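Local structure of A197 (Sulfolobus turreted icosahedral virus, 2C0N) at residues V84-Y89 with G111-C116; V152-F155 with K159-T162. The protein probably acts as a glycosyltransferase with the GT-A fold, transferring sugar units for a virus of the archaeon Sulfolobus. All coordinates share one frame; numbering follows the deposited sequence.

Interaction 1: V84-Y89 with G111-C116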
loop_
_atom_site.group_PDB
_atom_site.type_symbol
_atom_site.label_atom_id
_atom_site.label_comp_id
_atom_site.label_asym_id
_atom_site.label_seq_id
_atom_site.Cartn_x
_atom_site.Cartn_y
_atom_site.Cartn_z
ATOM N N VAL A 84 18.026 -16.666 -13.678
ATOM C CA VAL A 84 17.539 -16.022 -12.457
ATOM C C VAL A 84 18.631 -15.080 -11.995
ATOM O O VAL A 84 19.820 -15.443 -12.009
ATOM C CB VAL A 84 17.296 -17.045 -11.353
ATOM C CG1 VAL A 84 16.974 -16.369 -10.012
ATOM C CG2 VAL A 84 16.199 -18.021 -11.774
ATOM N N VAL A 85 18.228 -13.875 -11.635
ATOM C CA VAL A 85 19.142 -12.874 -11.098
ATOM C C VAL A 85 18.657 -12.511 -9.674
ATOM O O VAL A 85 17.492 -12.159 -9.490
ATOM C CB VAL A 85 19.198 -11.654 -12.004
ATOM C CG1 VAL A 85 20.071 -10.606 -11.413
ATOM C CG2 VAL A 85 19.725 -12.053 -13.392
ATOM N N CYS A 86 19.561 -12.632 -8.703
ATOM C CA CYS A 86 19.237 -12.496 -7.261
ATOM C C CYS A 86 19.778 -11.187 -6.718
ATOM O O CYS A 86 20.878 -10.806 -7.043
ATOM C CB CYS A 86 19.908 -13.586 -6.463
ATOM S SG CYS A 86 19.489 -15.218 -7.038
ATOM N N GLY A 87 18.968 -10.528 -5.891
ATOM C CA GLY A 87 19.404 -9.377 -5.130
ATOM C C GLY A 87 19.687 -9.687 -3.658
ATOM O O GLY A 87 19.293 -10.739 -3.085
ATOM N N TYR A 88 20.333 -8.734 -3.025
ATOM C CA TYR A 88 20.777 -8.897 -1.661
ATOM C C TYR A 88 20.005 -8.139 -0.654
ATOM O O TYR A 88 19.804 -6.943 -0.794
ATOM C CB TYR A 88 22.226 -8.422 -1.537
ATOM C CG TYR A 88 23.243 -9.399 -2.047
ATOM C CD1 TYR A 88 23.789 -10.387 -1.199
ATOM C CD2 TYR A 88 23.681 -9.337 -3.340
ATOM C CE1 TYR A 88 24.717 -11.281 -1.644
ATOM C CE2 TYR A 88 24.646 -10.218 -3.804
ATOM C CZ TYR A 88 25.151 -11.199 -2.959
ATOM O OH TYR A 88 26.116 -12.058 -3.399
ATOM N N TYR A 89 19.607 -8.849 0.388
ATOM C CA TYR A 89 19.190 -8.273 1.656
ATOM C C TYR A 89 19.634 -9.221 2.784
ATOM O O TYR A 89 19.893 -10.412 2.562
ATOM C CB TYR A 89 17.692 -8.029 1.660
ATOM C CG TYR A 89 16.863 -9.267 1.432
ATOM C CD1 TYR A 89 16.494 -9.648 0.152
ATOM C CD2 TYR A 89 16.424 -10.037 2.502
ATOM C CE1 TYR A 89 15.751 -10.790 -0.065
ATOM C CE2 TYR A 89 15.658 -11.200 2.281
ATOM C CZ TYR A 89 15.331 -11.541 0.987
ATOM O OH TYR A 89 14.602 -12.658 0.717
ATOM N N GLY A 111 28.513 -12.670 -8.552
ATOM C CA GLY A 111 28.947 -13.981 -8.958
ATOM C C GLY A 111 27.799 -14.947 -9.112
ATOM O O GLY A 111 26.680 -14.666 -8.723
ATOM N N GLU A 112 28.098 -16.078 -9.738
ATOM C CA GLU A 112 27.163 -17.184 -9.839
ATOM C C GLU A 112 26.904 -17.776 -8.447
ATOM O O GLU A 112 27.825 -17.924 -7.638
ATOM C CB GLU A 112 27.698 -18.267 -10.805
ATOM C CG GLU A 112 26.551 -19.139 -11.368
ATOM C CD GLU A 112 26.997 -20.283 -12.202
ATOM O OE1 GLU A 112 28.094 -20.183 -12.834
ATOM O OE2 GLU A 112 26.237 -21.290 -12.213
ATOM N N VAL A 113 25.649 -18.118 -8.172
ATOM C CA VAL A 113 25.267 -18.732 -6.890
ATOM C C VAL A 113 24.345 -19.933 -7.144
ATOM O O VAL A 113 23.931 -20.145 -8.273
ATOM C CB VAL A 113 24.567 -17.710 -5.942
ATOM C CG1 VAL A 113 25.517 -16.577 -5.538
ATOM C CG2 VAL A 113 23.303 -17.126 -6.567
ATOM N N ASN A 114 24.015 -20.696 -6.103
ATOM C CA ASN A 114 23.072 -21.834 -6.237
ATOM C C ASN A 114 21.602 -21.416 -6.114
ATOM O O ASN A 114 20.713 -21.980 -6.764
ATOM C CB ASN A 114 23.417 -22.946 -5.222
ATOM C CG ASN A 114 24.670 -23.713 -5.592
ATOM O OD1 ASN A 114 24.779 -24.259 -6.696
ATOM N ND2 ASN A 114 25.613 -23.790 -4.658
ATOM N N GLY A 115 21.321 -20.416 -5.291
ATOM C CA GLY A 115 19.971 -19.903 -5.198
ATOM C C GLY A 115 19.863 -18.743 -4.227
ATOM O O GLY A 115 20.871 -18.197 -3.787
ATOM N N CYS A 116 18.627 -18.404 -3.893
ATOM C CA CYS A 116 18.313 -17.341 -2.950
ATOM C C CYS A 116 16.934 -17.615 -2.331
ATOM O O CYS A 116 16.354 -18.661 -2.601
ATOM C CB CYS A 116 18.372 -15.995 -3.661
ATOM S SG CYS A 116 17.263 -15.801 -5.010
#
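C86 on strand 84-88 is the residue through which this strand of the GT-A sheet meets 111-116, which passes over one side of it as strand 111-112, a short turn and strand 115-116. In the sheet, strand 84-88 runs antiparallel to 120-124 and parallel to 162-173. V84 enters with its CB directed at 111-116, but V84 CG1 stays 5.0 Å from C116 SG, and its methyls pack instead on T121, I123 and P160. V85 turns its CB to the other side of the sheet. C86 then turns back, with SG beside its own backbone N and anti to the carbonyl carbon (chi1 -56°), and this places the sulfur between two partners. One is V113, whose CG2 stands 4.3 Å from C86 SG in a loose apolar contact. The other is C116, whose CB also points toward strand 84-88; the CA atoms of C86 and C116, 6.6 Å apart, are the closest such pair. G87 and Y88 continue the strand beyond C86. The Y88 hydroxyl is bonded to F109 O ahead of 111-116, while S98 OG bonds both G87 O and Y89 N, so the loop between the segments is tied back to the strand. At Y89 the ring meets H172 edge-to-face. N114 and G115 both face Y100 in a classic beta bulge just before C116. The C116 sulfur sits between its backbone N and carbonyl carbon (chi1 60°), which turns it toward C86, and each sulfur also packs against the CB of the other cysteine, C86 SG lying 3.6 Å from C116 CB. The two SG atoms of C86 and C116 are 3.1 Å apart, well beyond a disulfide bond yet closer than ordinary sulfur packing.

Interaction 2: V152-F155 with K159-T162; sequences VYFF and KPRT
F155 in helix 150-158 and K159, the first residue beyond it, have CA atoms 5.0 Å apart. K159 N donates to F155 O over 3.0 Å in a helical i to i+4 bond that is bent, with 136° at the hydrogen. F155 O is touched a second time by K159 CA, at 3.3 Å in a CH...O contact. K159 itself has left helical geometry with a positive phi of 46°, so the chain swings away from the helix axis; the next residue, P160, has no N-H with which to carry the helical bonding further. K159 folds its CG back near F155 O, while the rest of its chain runs outward at the surface. The helix thus ends on a residue in the left-handed helical region, K159, followed directly by a proline, and this sends the chain from helix 150-158 into strand 162-173 of the GT-A sheet. Inside this bend, F155 carries most of the packing. Its ring has F154 CD1 over the centre of one face, 3.7 Å above the plane. The F155 and P160 side chains cross at about a right angle, with P160 CG 3.5 Å from F155 CD1. The F154 ring reaches the same P160 CG obliquely and more loosely, while F127 of helix 125-128 packs against both F154 and P160. T162 completes the contact from the edge of the F155 ring: its OG1 lies near the ring plane, 3.6 Å from F155 CE1. That hydroxyl stands beside the backbone N of T162 (chi1 -52°) and donates to P160 O across 2.9 Å, well above the carbonyl plane, which fixes its rotation and satisfies a buried polar atom.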
loop_
_atom_site.group_PDB
_atom_site.type_symbol
_atom_site.label_atom_id
_atom_site.label_comp_id
_atom_site.label_asym_id
_atom_site.label_seq_id
_atom_site.Cartn_x
_atom_site.Cartn_y
_atom_site.Cartn_z
ATOM N N VAL A 152 14.441 -23.210 -1.602
ATOM C CA VAL A 152 15.446 -24.270 -1.813
ATOM C C VAL A 152 14.893 -25.333 -2.754
ATOM O O VAL A 152 15.617 -25.835 -3.620
ATOM C CB VAL A 152 15.942 -24.894 -0.490
ATOM C CG1 VAL A 152 16.881 -26.077 -0.749
ATOM C CG2 VAL A 152 16.659 -23.829 0.312
ATOM N N TYR A 153 13.610 -25.650 -2.621
ATOM C CA TYR A 153 12.981 -26.580 -3.560
ATOM C C TYR A 153 13.126 -26.088 -4.999
ATOM O O TYR A 153 13.567 -26.840 -5.867
ATOM C CB TYR A 153 11.501 -26.773 -3.235
ATOM C CG TYR A 153 10.749 -27.576 -4.276
ATOM C CD1 TYR A 153 10.202 -26.942 -5.396
ATOM C CD2 TYR A 153 10.602 -28.966 -4.166
ATOM C CE1 TYR A 153 9.519 -27.643 -6.357
ATOM C CE2 TYR A 153 9.908 -29.698 -5.150
ATOM C CZ TYR A 153 9.369 -29.010 -6.238
ATOM O OH TYR A 153 8.686 -29.655 -7.233
ATOM N N PHE A 154 12.734 -24.834 -5.237
ATOM C CA PHE A 154 12.731 -24.252 -6.584
ATOM C C PHE A 154 14.108 -24.392 -7.248
ATOM O O PHE A 154 14.243 -24.903 -8.363
ATOM C CB PHE A 154 12.363 -22.778 -6.519
ATOM C CG PHE A 154 12.449 -22.080 -7.822
ATOM C CD1 PHE A 154 13.522 -21.265 -8.114
ATOM C CD2 PHE A 154 11.459 -22.250 -8.770
ATOM C CE1 PHE A 154 13.591 -20.623 -9.327
ATOM C CE2 PHE A 154 11.527 -21.625 -9.996
ATOM C CZ PHE A 154 12.584 -20.817 -10.279
ATOM N N PHE A 155 15.126 -23.950 -6.528
ATOM C CA PHE A 155 16.497 -24.029 -7.025
ATOM C C PHE A 155 17.056 -25.444 -7.112
ATOM O O PHE A 155 17.776 -25.800 -8.091
ATOM C CB PHE A 155 17.374 -23.109 -6.179
ATOM C CG PHE A 155 17.085 -21.670 -6.426
ATOM C CD1 PHE A 155 17.509 -21.072 -7.563
ATOM C CD2 PHE A 155 16.333 -20.903 -5.530
ATOM C CE1 PHE A 155 17.232 -19.733 -7.812
ATOM C CE2 PHE A 155 16.033 -19.587 -5.790
ATOM C CZ PHE A 155 16.466 -18.991 -6.914
ATOM N N LYS A 159 17.068 -26.056 -10.975
ATOM C CA LYS A 159 18.481 -25.768 -11.304
ATOM C C LYS A 159 18.666 -24.645 -12.349
ATOM O O LYS A 159 19.365 -24.811 -13.352
ATOM C CB LYS A 159 19.232 -27.050 -11.720
ATOM C CG LYS A 159 19.093 -28.181 -10.682
ATOM C CD LYS A 159 19.608 -29.513 -11.151
ATOM C CE LYS A 159 21.106 -29.702 -10.877
ATOM N NZ LYS A 159 21.572 -31.040 -11.407
ATOM N N PRO A 160 18.049 -23.491 -12.101
ATOM C CA PRO A 160 18.260 -22.355 -12.985
ATOM C C PRO A 160 19.713 -21.886 -12.946
ATOM O O PRO A 160 20.396 -22.013 -11.917
ATOM C CB PRO A 160 17.327 -21.279 -12.393
ATOM C CG PRO A 160 17.140 -21.699 -10.985
ATOM C CD PRO A 160 17.122 -23.163 -10.996
ATOM N N ARG A 161 20.199 -21.382 -14.061
ATOM C CA ARG A 161 21.498 -20.720 -14.046
ATOM C C ARG A 161 21.267 -19.369 -13.371
ATOM O O ARG A 161 20.484 -18.549 -13.848
ATOM C CB ARG A 161 22.046 -20.647 -15.456
ATOM C CG ARG A 161 22.352 -22.094 -15.930
ATOM C CD ARG A 161 23.138 -22.240 -17.135
ATOM N NE ARG A 161 22.656 -21.423 -18.247
ATOM C CZ ARG A 161 22.697 -21.778 -19.528
ATOM N NH1 ARG A 161 23.156 -22.972 -19.905
ATOM N NH2 ARG A 161 22.249 -20.928 -20.437
ATOM N N THR A 162 21.909 -19.203 -12.212
ATOM C CA THR A 162 21.593 -18.159 -11.249
ATOM C C THR A 162 22.813 -17.255 -10.931
ATOM O O THR A 162 23.905 -17.741 -10.677
ATOM C CB THR A 162 21.015 -18.744 -9.942
ATOM O OG1 THR A 162 19.925 -19.624 -10.253
ATOM C CG2 THR A 162 20.497 -17.623 -9.006
#

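In the fold
Interactions 1 and 2 adjoin on the same side of the chain's centre, their own centres 10 Å apart, and strand 84-88 with the start of strand 162-173 joins them. V84 N probably bonds R161 O and V113 N probably bonds T162 O, so T162 is paired with the 111-116 side while C86 SG packs on T162 CG2. Interaction 1 lies deeper, about 10 Å from the chain centre, and its touching residues are all buried; across its two segments it rests on sulfur and aliphatic packing. Interaction 2, about 14 Å out, combines a helix-ending backbone bond with aromatic and proline packing, and reaches the surface at K159.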